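Local coordinates for protein tripeptidase (PDB 3RZA) that probably acts as a metal-dependent peptidase of the M20 family, removing residues from tripeptides at a site that binds zinc, at residues Phe54-Asp64 against Ala74-Asn82; Tyr308-Val319 against Ser346-Ile357. All coordinates share one frame; numbering follows the deposited sequence. Where two conformers were deposited one is given.

Contact 1 of 2, residues Phe54-Asp64 against Ala74-Asn82; sequences FIALGLDVKED and ANNLVCTMN
Cys79 SG touches both Val61 and the ring of Phe54, and this is the tight part of the contact. It comes within 3.6 Å of Val61 CG2 and stands 4.3 Å from the centroid of the Phe54 ring, an oblique sulfur-aromatic approach. Leu59, just ahead of strand 60-63, closes the group, its CD2 against Cys79 CB, while Leu141 of helix 128-147 and Ile158 and Phe156 of strand 154-159 pack round Phe54 and Leu59. A Schellman motif at Gly58 ends the helix and turns the chain back into strand 60-63, which pairs antiparallel with strand 77-81 at 158°. Asp60 with Thr80 and Lys62 with Val78 are the hydrogen-bonded pairs.

The looser part is the exposed side chains of Asp60 and Lys62, whose mutual salt bridge is doubtful because Asp60 was modelled in two conformers. Beside them Val78 is buried and Gln155 holds Thr80 OG1.

Toward Asp64 side-chain hydrogen bonds take over. With CG between the backbone N and the carbonyl carbon (chi1 66°), the Asp64 carboxylate faces Asn76: OD2 takes Asn76 ND2 at 2.7 Å through its syn lone pair, and OD1 takes Asn76 N at 3.0 Å from above the carboxylate plane. Asn75 ND2 reaches Glu63 OE1 at 2.9 Å from above the Glu63 carboxylate plane; Gln47 NE2 also bonds OE1, and Lys51 forms a salt bridge with OE2. Asn75 OD1 accepts from the backbone N of calcium ligand Ala67. The chemistry thus implies a strand pair seated on helices by apolar contacts, with a carboxylate-amide network fixing the chain near the calcium site.

Contact 2 of 2, residues Tyr308-Val319 against Ser346-Ile357; sequences YPGFKINDNEAV and SIINTFGIPSVI
Phe311 is the main bump of the contact, its ring set into a hollow formed by Ser346, Asn349, Ser355 and Ile357. Asn349 ND2 sits 3.3 Å above the ring plane, over its centre, with the amide turned 32° from the ring. Ser346 OG lies at the ring edge, in plane, and Ile357 CD1 approaches CZ obliquely. The ring is directed there by chi1 of 69°, which places CG between the backbone N and the carbonyl carbon. Asn349 is itself held: ND2 donates to Ser355 O at 2.9 Å and OD1 accepts from Ser355 N, two bonds that fix the rotation of the amide against the ring face.

Ile313 is a second bump. Its CD1 comes to 3.5 Å from Asn349 OD1, meeting that side chain from the opposite direction, while CG1 rests on Val356 CG1. Farther along, Val319 and Val356 reach toward each other tip to tip, CG2 to CG2 at 4.0 Å, and Val319 CG1 also touches the Pro354 ring. At the other end the Pro309 ring crosses Thr350 and Ile347 at about a right angle; its CG is only 3.4 Å from Thr350 CG2, tighter than usual for two carbons.

No direct hydrogen bond joins the segments. Water 1 bridges instead, donating to Pro309 O and accepting from Ser346 OG, each at 2.7 Å.

Around this interlocking surface, strand 194-209 pairs with residues 308-313 through Gln201, Ala198 and Val196, and Gly182 of strand 181-184 bonds to Pro354 and Val356. These bonds set both segments in the mixed sheet of the M20 peptidase region, where the end of the long strand 299-312 and the start of helix 318-329 lie against helix 344-348 and strand 355-359.

How the contacts relate
Both contacts reach the same mixed sheet, but through different elements: contact 1 pairs strands 60-63 and 77-81, whereas contact 2 joins the end of strand 299-312 and helix 318-329 to helix 344-348 and strand 355-359. Their centres are 23 Å apart, the nearest atoms about 8 Å, and they do not touch. Each is partly buried, with seven of fourteen touching residues buried, although contact 2 lies nearer the centre of the chain (14 Å against 21 Å). Contact 1 is joined by direct backbone and side-chain hydrogen bonds; contact 2 has none across its segments and relies on shape, apolar packing and bridging water.

Contact 1 of 2, residues Phe54-Asp64 against Ala74-Asn82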
loop_
_atom_site.group_PDB
_atom_site.type_symbol
_atom_site.label_atom_id
_atom_site.label_comp_id
_atom_site.label_asym_id
_atom_site.label_seq_id
_atom_site.Cartn_x
_atom_site.Cartn_y
_atom_site.Cartn_z
ATOM N N PHE A 54 21.161 -6.243 40.444
ATOM C CA PHE A 54 22.004 -7.458 40.369
ATOM C C PHE A 54 23.271 -7.349 41.213
ATOM O O PHE A 54 23.600 -8.294 41.934
ATOM C CB PHE A 54 22.321 -7.858 38.901
ATOM C CG PHE A 54 21.180 -8.534 38.216
ATOM C CD1 PHE A 54 20.839 -9.845 38.551
ATOM C CD2 PHE A 54 20.409 -7.864 37.267
ATOM C CE1 PHE A 54 19.760 -10.487 37.938
ATOM C CE2 PHE A 54 19.335 -8.488 36.652
ATOM C CZ PHE A 54 19.003 -9.808 36.987
ATOM N N ILE A 55 23.935 -6.192 41.161
ATOM C CA ILE A 55 25.114 -5.913 42.001
ATOM C C ILE A 55 24.767 -5.959 43.491
ATOM O O ILE A 55 25.450 -6.630 44.256
ATOM C CB ILE A 55 25.759 -4.540 41.701
ATOM C CG1 ILE A 55 26.338 -4.484 40.291
ATOM C CG2 ILE A 55 26.914 -4.247 42.695
ATOM C CD1 ILE A 55 26.812 -3.086 39.893
ATOM N N ALA A 56 23.688 -5.276 43.885
ATOM C CA ALA A 56 23.201 -5.298 45.285
ATOM C C ALA A 56 22.893 -6.720 45.827
ATOM O O ALA A 56 23.018 -6.960 47.029
ATOM C CB ALA A 56 21.974 -4.409 45.427
ATOM N N LEU A 57 22.508 -7.644 44.936
ATOM C CA LEU A 57 22.305 -9.075 45.283
ATOM C C LEU A 57 23.616 -9.923 45.319
ATOM O O LEU A 57 23.542 -11.125 45.559
ATOM C CB LEU A 57 21.273 -9.719 44.317
ATOM C CG LEU A 57 19.820 -9.227 44.456
ATOM C CD1 LEU A 57 19.005 -9.611 43.265
ATOM C CD2 LEU A 57 19.183 -9.780 45.714
ATOM N N GLY A 58 24.782 -9.295 45.068
ATOM C CA GLY A 58 26.120 -9.893 45.278
ATOM C C GLY A 58 26.816 -10.409 44.009
ATOM O O GLY A 58 27.761 -11.211 44.102
ATOM N N LEU A 59 26.383 -9.940 42.832
ATOM C CA LEU A 59 26.886 -10.449 41.541
ATOM C C LEU A 59 27.928 -9.489 40.981
ATOM O O LEU A 59 27.837 -8.285 41.225
ATOM C CB LEU A 59 25.740 -10.640 40.543
ATOM C CG LEU A 59 24.868 -11.890 40.786
ATOM C CD1 LEU A 59 23.916 -11.717 41.983
ATOM C CD2 LEU A 59 24.083 -12.277 39.546
ATOM N N ASP A 60 28.919 -10.037 40.267
ATOM C CA ASP A 60 29.857 -9.209 39.473
ATOM C C ASP A 60 29.208 -8.961 38.114
ATOM O O ASP A 60 28.992 -9.899 37.325
ATOM C CB ASP A 60 31.239 -9.874 39.307
ATOM C CG ASP A 60 32.277 -8.944 38.603
ATOM O OD1 ASP A 60 32.303 -8.910 37.353
ATOM O OD2 ASP A 60 33.078 -8.272 39.297
ATOM N N VAL A 61 28.892 -7.695 37.832
ATOM C CA VAL A 61 28.171 -7.332 36.603
ATOM C C VAL A 61 29.123 -6.712 35.592
ATOM O O VAL A 61 29.811 -5.768 35.916
ATOM C CB VAL A 61 27.015 -6.368 36.910
ATOM C CG1 VAL A 61 26.356 -5.890 35.617
ATOM C CG2 VAL A 61 25.997 -7.073 37.792
ATOM N N LYS A 62 29.166 -7.284 34.384
ATOM C CA LYS A 62 29.912 -6.725 33.262
ATOM C C LYS A 62 28.938 -6.354 32.161
ATOM O O LYS A 62 27.873 -6.980 32.028
ATOM C CB LYS A 62 30.977 -7.714 32.734
ATOM C CG LYS A 62 32.010 -8.150 33.812
ATOM C CD LYS A 62 33.455 -8.010 33.357
ATOM C CE LYS A 62 34.448 -8.592 34.392
ATOM N NZ LYS A 62 34.554 -7.785 35.645
ATOM N N GLU A 63 29.318 -5.320 31.395
ATOM C CA GLU A 63 28.557 -4.802 30.262
ATOM C C GLU A 63 29.386 -5.031 29.014
ATOM O O GLU A 63 30.592 -4.884 29.055
ATOM C CB GLU A 63 28.333 -3.292 30.389
ATOM C CG GLU A 63 27.546 -2.858 31.595
ATOM C CD GLU A 63 27.115 -1.400 31.528
ATOM O OE1 GLU A 63 26.569 -0.958 30.488
ATOM O OE2 GLU A 63 27.329 -0.686 32.521
ATOM N N ASP A 64 28.726 -5.325 27.901
ATOM C CA ASP A 64 29.395 -5.367 26.586
ATOM C C ASP A 64 29.278 -3.964 25.923
ATOM O O ASP A 64 29.141 -2.959 26.643
ATOM C CB ASP A 64 28.836 -6.545 25.745
ATOM C CG ASP A 64 27.376 -6.388 25.367
ATOM O OD1 ASP A 64 26.773 -5.307 25.527
ATOM O OD2 ASP A 64 26.819 -7.386 24.924
ATOM N N ALA A 74 21.090 0.624 25.045
ATOM C CA ALA A 74 21.938 0.257 26.176
ATOM C C ALA A 74 22.712 -1.021 25.888
ATOM O O ALA A 74 22.400 -1.761 24.945
ATOM C CB ALA A 74 21.098 0.114 27.491
ATOM N N ASN A 75 23.737 -1.254 26.703
ATOM C CA ASN A 75 24.537 -2.478 26.635
ATOM C C ASN A 75 23.782 -3.626 27.259
ATOM O O ASN A 75 22.978 -3.422 28.176
ATOM C CB ASN A 75 25.877 -2.302 27.381
ATOM C CG ASN A 75 26.695 -1.149 26.852
ATOM O OD1 ASN A 75 26.802 -0.958 25.642
ATOM N ND2 ASN A 75 27.299 -0.382 27.758
ATOM N N ASN A 76 24.094 -4.843 26.818
ATOM C CA ASN A 76 23.653 -6.053 27.528
ATOM C C ASN A 76 24.401 -6.136 28.857
ATOM O O ASN A 76 25.486 -5.587 28.974
ATOM C CB ASN A 76 23.937 -7.329 26.736
ATOM C CG ASN A 76 23.351 -7.314 25.338
ATOM O OD1 ASN A 76 22.142 -7.232 25.160
ATOM N ND2 ASN A 76 24.211 -7.442 24.340
ATOM N N LEU A 77 23.804 -6.806 29.845
ATOM C CA LEU A 77 24.434 -7.053 31.159
ATOM C C LEU A 77 24.691 -8.551 31.287
ATOM O O LEU A 77 23.801 -9.340 30.986
ATOM C CB LEU A 77 23.505 -6.611 32.281
ATOM C CG LEU A 77 23.063 -5.153 32.308
ATOM C CD1 LEU A 77 21.956 -4.917 33.320
ATOM C CD2 LEU A 77 24.261 -4.254 32.597
ATOM N N VAL A 78 25.911 -8.931 31.662
ATOM C CA VAL A 78 26.257 -10.306 32.027
ATOM C C VAL A 78 26.674 -10.286 33.514
ATOM O O VAL A 78 27.697 -9.705 33.854
ATOM C CB VAL A 78 27.404 -10.856 31.134
ATOM C CG1 VAL A 78 27.784 -12.298 31.543
ATOM C CG2 VAL A 78 27.008 -10.796 29.641
ATOM N N CYS A 79 25.846 -10.889 34.371
ATOM C CA CYS A 79 25.994 -10.815 35.838
ATOM C C CYS A 79 26.321 -12.194 36.357
ATOM O O CYS A 79 25.539 -13.113 36.162
ATOM C CB CYS A 79 24.717 -10.294 36.496
ATOM S SG CYS A 79 23.891 -8.998 35.573
ATOM N N THR A 80 27.472 -12.332 37.011
ATOM C CA THR A 80 28.010 -13.634 37.379
ATOM C C THR A 80 28.006 -13.791 38.895
ATOM O O THR A 80 28.402 -12.869 39.642
ATOM C CB THR A 80 29.442 -13.828 36.841
ATOM O OG1 THR A 80 29.424 -13.741 35.406
ATOM C CG2 THR A 80 30.009 -15.188 37.263
HETATM N N MSE A 81 27.575 -14.975 39.323
HETATM C CA MSE A 81 27.475 -15.363 40.704
HETATM C C MSE A 81 28.436 -16.526 40.842
HETATM O O MSE A 81 28.219 -17.533 40.199
HETATM C CB MSE A 81 26.019 -15.796 40.975
HETATM C CG MSE A 81 25.832 -16.642 42.155
HETATM SE SE MSE A 81 23.980 -16.773 42.714
HETATM C CE MSE A 81 24.146 -15.541 44.226
ATOM N N ASN A 82 29.498 -16.391 41.647
ATOM C CA ASN A 82 30.483 -17.483 41.812
ATOM C C ASN A 82 29.905 -18.708 42.510
ATOM O O ASN A 82 28.983 -18.589 43.296
ATOM C CB ASN A 82 31.726 -17.010 42.595
ATOM C CG ASN A 82 32.627 -16.062 41.780
ATOM O OD1 ASN A 82 32.487 -15.923 40.564
ATOM N ND2 ASN A 82 33.577 -15.432 42.465
#

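Contact 2 of 2, residues Tyr308-Val319 against Ser346-Ile357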
loop_
_atom_site.group_PDB
_atom_site.type_symbol
_atom_site.label_atom_id
_atom_site.label_comp_id
_atom_site.label_asym_id
_atom_site.label_seq_id
_atom_site.Cartn_x
_atom_site.Cartn_y
_atom_site.Cartn_z
ATOM N N TYR A 308 16.963 -15.471 12.213
ATOM C CA TYR A 308 17.662 -16.260 13.234
ATOM C C TYR A 308 17.778 -17.713 12.793
ATOM O O TYR A 308 16.966 -18.168 11.995
ATOM C CB TYR A 308 16.942 -16.159 14.603
ATOM C CG TYR A 308 15.439 -16.336 14.526
ATOM C CD1 TYR A 308 14.874 -17.601 14.496
ATOM C CD2 TYR A 308 14.592 -15.243 14.501
ATOM C CE1 TYR A 308 13.495 -17.782 14.411
ATOM C CE2 TYR A 308 13.185 -15.416 14.432
ATOM C CZ TYR A 308 12.664 -16.700 14.387
ATOM O OH TYR A 308 11.329 -16.934 14.277
ATOM N N PRO A 309 18.795 -18.445 13.295
ATOM C CA PRO A 309 18.910 -19.859 12.949
ATOM C C PRO A 309 18.130 -20.769 13.902
ATOM O O PRO A 309 18.001 -20.461 15.088
ATOM C CB PRO A 309 20.413 -20.123 13.043
ATOM C CG PRO A 309 20.895 -19.169 14.110
ATOM C CD PRO A 309 19.937 -17.990 14.119
ATOM N N GLY A 310 17.650 -21.892 13.370
ATOM C CA GLY A 310 16.952 -22.902 14.149
ATOM C C GLY A 310 17.879 -23.776 14.951
ATOM O O GLY A 310 19.079 -23.767 14.741
ATOM N N PHE A 311 17.310 -24.477 15.921
ATOM C CA PHE A 311 18.026 -25.467 16.713
ATOM C C PHE A 311 17.061 -26.572 17.167
ATOM O O PHE A 311 15.830 -26.459 17.036
ATOM C CB PHE A 311 18.719 -24.809 17.920
ATOM C CG PHE A 311 17.766 -24.310 18.980
ATOM C CD1 PHE A 311 17.179 -23.055 18.876
ATOM C CD2 PHE A 311 17.444 -25.102 20.090
ATOM C CE1 PHE A 311 16.288 -22.600 19.846
ATOM C CE2 PHE A 311 16.540 -24.659 21.054
ATOM C CZ PHE A 311 15.972 -23.406 20.935
ATOM N N LYS A 312 17.644 -27.655 17.642
ATOM C CA LYS A 312 16.908 -28.748 18.259
ATOM C C LYS A 312 17.888 -29.378 19.221
ATOM O O LYS A 312 18.942 -29.852 18.791
ATOM C CB LYS A 312 16.449 -29.759 17.196
ATOM C CG LYS A 312 15.703 -31.051 17.726
ATOM C CD LYS A 312 14.380 -30.739 18.424
ATOM C CE LYS A 312 13.730 -32.002 19.015
ATOM N NZ LYS A 312 14.377 -32.499 20.330
ATOM N N ILE A 313 17.590 -29.316 20.515
ATOM C CA ILE A 313 18.411 -29.969 21.526
ATOM C C ILE A 313 17.868 -31.396 21.729
ATOM O O ILE A 313 16.652 -31.609 21.866
ATOM C CB ILE A 313 18.424 -29.193 22.852
ATOM C CG1 ILE A 313 18.798 -27.708 22.633
ATOM C CG2 ILE A 313 19.388 -29.849 23.816
ATOM C CD1 ILE A 313 20.084 -27.473 21.887
ATOM N N ASN A 314 18.771 -32.365 21.688
ATOM C CA ASN A 314 18.445 -33.763 21.927
ATOM C C ASN A 314 17.745 -33.909 23.295
ATOM O O ASN A 314 18.193 -33.343 24.291
ATOM C CB ASN A 314 19.743 -34.588 21.847
ATOM C CG ASN A 314 19.523 -36.070 21.999
ATOM O OD1 ASN A 314 18.982 -36.548 23.008
ATOM N ND2 ASN A 314 20.019 -36.822 21.035
ATOM N N ASP A 315 16.662 -34.681 23.333
ATOM C CA ASP A 315 15.821 -34.789 24.542
ATOM C C ASP A 315 16.485 -35.486 25.744
ATOM O O ASP A 315 15.974 -35.365 26.854
ATOM C CB ASP A 315 14.495 -35.496 24.224
ATOM C CG ASP A 315 13.613 -34.686 23.279
ATOM O OD1 ASP A 315 12.731 -33.930 23.779
ATOM O OD2 ASP A 315 13.829 -34.793 22.042
ATOM N N ASN A 316 17.603 -36.201 25.519
ATOM C CA ASN A 316 18.389 -36.827 26.594
ATOM C C ASN A 316 19.495 -35.941 27.187
ATOM O O ASN A 316 20.183 -36.374 28.115
ATOM C CB ASN A 316 19.008 -38.139 26.092
ATOM C CG ASN A 316 17.989 -39.047 25.451
ATOM O OD1 ASN A 316 18.100 -39.375 24.273
ATOM N ND2 ASN A 316 16.948 -39.403 26.204
ATOM N N GLU A 317 19.665 -34.721 26.658
ATOM C CA GLU A 317 20.676 -33.791 27.155
ATOM C C GLU A 317 20.337 -33.324 28.550
ATOM O O GLU A 317 19.154 -33.175 28.874
ATOM C CB GLU A 317 20.794 -32.552 26.262
ATOM C CG GLU A 317 21.567 -32.787 24.979
ATOM C CD GLU A 317 23.082 -32.868 25.188
ATOM O OE1 GLU A 317 23.689 -31.907 25.733
ATOM O OE2 GLU A 317 23.659 -33.889 24.778
ATOM N N ALA A 318 21.387 -33.129 29.368
ATOM C CA ALA A 318 21.272 -32.637 30.753
ATOM C C ALA A 318 20.364 -31.422 30.890
ATOM O O ALA A 318 19.528 -31.372 31.794
ATOM C CB ALA A 318 22.666 -32.299 31.320
ATOM N N VAL A 319 20.539 -30.449 29.986
ATOM C CA VAL A 319 19.741 -29.218 30.011
ATOM C C VAL A 319 18.220 -29.453 29.902
ATOM O O VAL A 319 17.438 -28.759 30.566
ATOM C CB VAL A 319 20.226 -28.185 28.940
ATOM C CG1 VAL A 319 20.016 -28.699 27.500
ATOM C CG2 VAL A 319 19.554 -26.846 29.152
ATOM N N SER A 346 17.899 -18.778 20.597
ATOM C CA SER A 346 18.242 -19.116 19.205
ATOM C C SER A 346 19.637 -18.621 18.833
ATOM O O SER A 346 20.337 -19.286 18.076
ATOM C CB SER A 346 17.230 -18.519 18.210
ATOM O OG SER A 346 15.875 -18.875 18.496
ATOM N N ILE A 347 20.027 -17.452 19.361
ATOM C CA ILE A 347 21.351 -16.904 19.122
ATOM C C ILE A 347 22.394 -17.553 20.016
ATOM O O ILE A 347 23.493 -17.883 19.541
ATOM C CB ILE A 347 21.385 -15.376 19.305
ATOM C CG1 ILE A 347 20.379 -14.684 18.371
ATOM C CG2 ILE A 347 22.798 -14.833 19.041
ATOM C CD1 ILE A 347 20.478 -15.094 16.852
ATOM N N ILE A 348 22.059 -17.758 21.285
ATOM C CA ILE A 348 23.032 -18.242 22.273
ATOM C C ILE A 348 23.469 -19.672 21.950
ATOM O O ILE A 348 24.649 -19.990 22.077
ATOM C CB ILE A 348 22.479 -18.176 23.744
ATOM C CG1 ILE A 348 22.140 -16.720 24.149
ATOM C CG2 ILE A 348 23.471 -18.860 24.755
ATOM C CD1 ILE A 348 23.165 -16.029 24.950
ATOM N N ASN A 349 22.522 -20.510 21.500
ATOM C CA ASN A 349 22.854 -21.835 20.933
ATOM C C ASN A 349 23.959 -21.814 19.868
ATOM O O ASN A 349 24.784 -22.718 19.855
ATOM C CB ASN A 349 21.597 -22.569 20.372
ATOM C CG ASN A 349 20.838 -23.372 21.450
ATOM O OD1 ASN A 349 21.391 -24.282 22.053
ATOM N ND2 ASN A 349 19.564 -23.026 21.682
ATOM N N THR A 350 24.011 -20.771 19.023
ATOM C CA THR A 350 25.103 -20.634 18.007
ATOM C C THR A 350 26.513 -20.396 18.595
ATOM O O THR A 350 27.504 -20.601 17.904
ATOM C CB THR A 350 24.835 -19.525 16.930
ATOM O OG1 THR A 350 25.142 -18.224 17.462
ATOM C CG2 THR A 350 23.385 -19.573 16.409
ATOM N N PHE A 351 26.588 -19.981 19.860
ATOM C CA PHE A 351 27.855 -19.940 20.616
ATOM C C PHE A 351 28.299 -21.320 21.157
ATOM O O PHE A 351 29.337 -21.404 21.792
ATOM C CB PHE A 351 27.778 -18.951 21.819
ATOM C CG PHE A 351 27.226 -17.572 21.491
ATOM C CD1 PHE A 351 27.368 -16.986 20.219
ATOM C CD2 PHE A 351 26.604 -16.826 22.498
ATOM C CE1 PHE A 351 26.851 -15.692 19.961
ATOM C CE2 PHE A 351 26.086 -15.534 22.248
ATOM C CZ PHE A 351 26.207 -14.974 20.982
ATOM N N GLY A 352 27.511 -22.378 20.951
ATOM C CA GLY A 352 27.839 -23.720 21.460
ATOM C C GLY A 352 27.434 -24.001 22.902
ATOM O O GLY A 352 27.893 -24.975 23.469
ATOM N N ILE A 353 26.584 -23.149 23.493
ATOM C CA ILE A 353 26.053 -23.360 24.845
ATOM C C ILE A 353 24.613 -23.890 24.687
ATOM O O ILE A 353 23.731 -23.093 24.323
ATOM C CB ILE A 353 26.038 -22.017 25.679
ATOM C CG1 ILE A 353 27.448 -21.404 25.800
ATOM C CG2 ILE A 353 25.466 -22.260 27.058
ATOM C CD1 ILE A 353 27.468 -20.035 26.479
ATOM N N PRO A 354 24.375 -25.228 24.904
ATOM C CA PRO A 354 23.029 -25.803 24.812
ATOM C C PRO A 354 21.990 -25.031 25.613
ATOM O O PRO A 354 22.137 -24.882 26.819
ATOM C CB PRO A 354 23.209 -27.211 25.399
ATOM C CG PRO A 354 24.586 -27.570 25.066
ATOM C CD PRO A 354 25.383 -26.303 25.026
ATOM N N SER A 355 20.988 -24.508 24.921
ATOM C CA SER A 355 20.003 -23.630 25.531
ATOM C C SER A 355 18.601 -24.048 25.121
ATOM O O SER A 355 18.361 -24.334 23.959
ATOM C CB SER A 355 20.266 -22.188 25.138
ATOM O OG SER A 355 21.594 -21.805 25.477
ATOM N N VAL A 356 17.697 -24.092 26.098
ATOM C CA VAL A 356 16.273 -24.362 25.884
ATOM C C VAL A 356 15.505 -23.210 26.533
ATOM O O VAL A 356 16.084 -22.430 27.306
ATOM C CB VAL A 356 15.869 -25.756 26.485
ATOM C CG1 VAL A 356 16.788 -26.856 25.912
ATOM C CG2 VAL A 356 15.924 -25.742 27.978
ATOM N N ILE A 357 14.218 -23.102 26.217
ATOM C CA ILE A 357 13.438 -21.916 26.514
ATOM C C ILE A 357 12.298 -22.349 27.439
ATOM O O ILE A 357 11.519 -23.235 27.080
ATOM C CB ILE A 357 12.857 -21.219 25.228
ATOM C CG1 ILE A 357 13.777 -21.390 24.006
ATOM C CG2 ILE A 357 12.605 -19.722 25.476
ATOM C CD1 ILE A 357 15.205 -20.779 24.207
HETATM O O HOH W 1 15.650 -20.583 16.416
HETATM O O HOH W 2 20.394 -21.720 17.052
#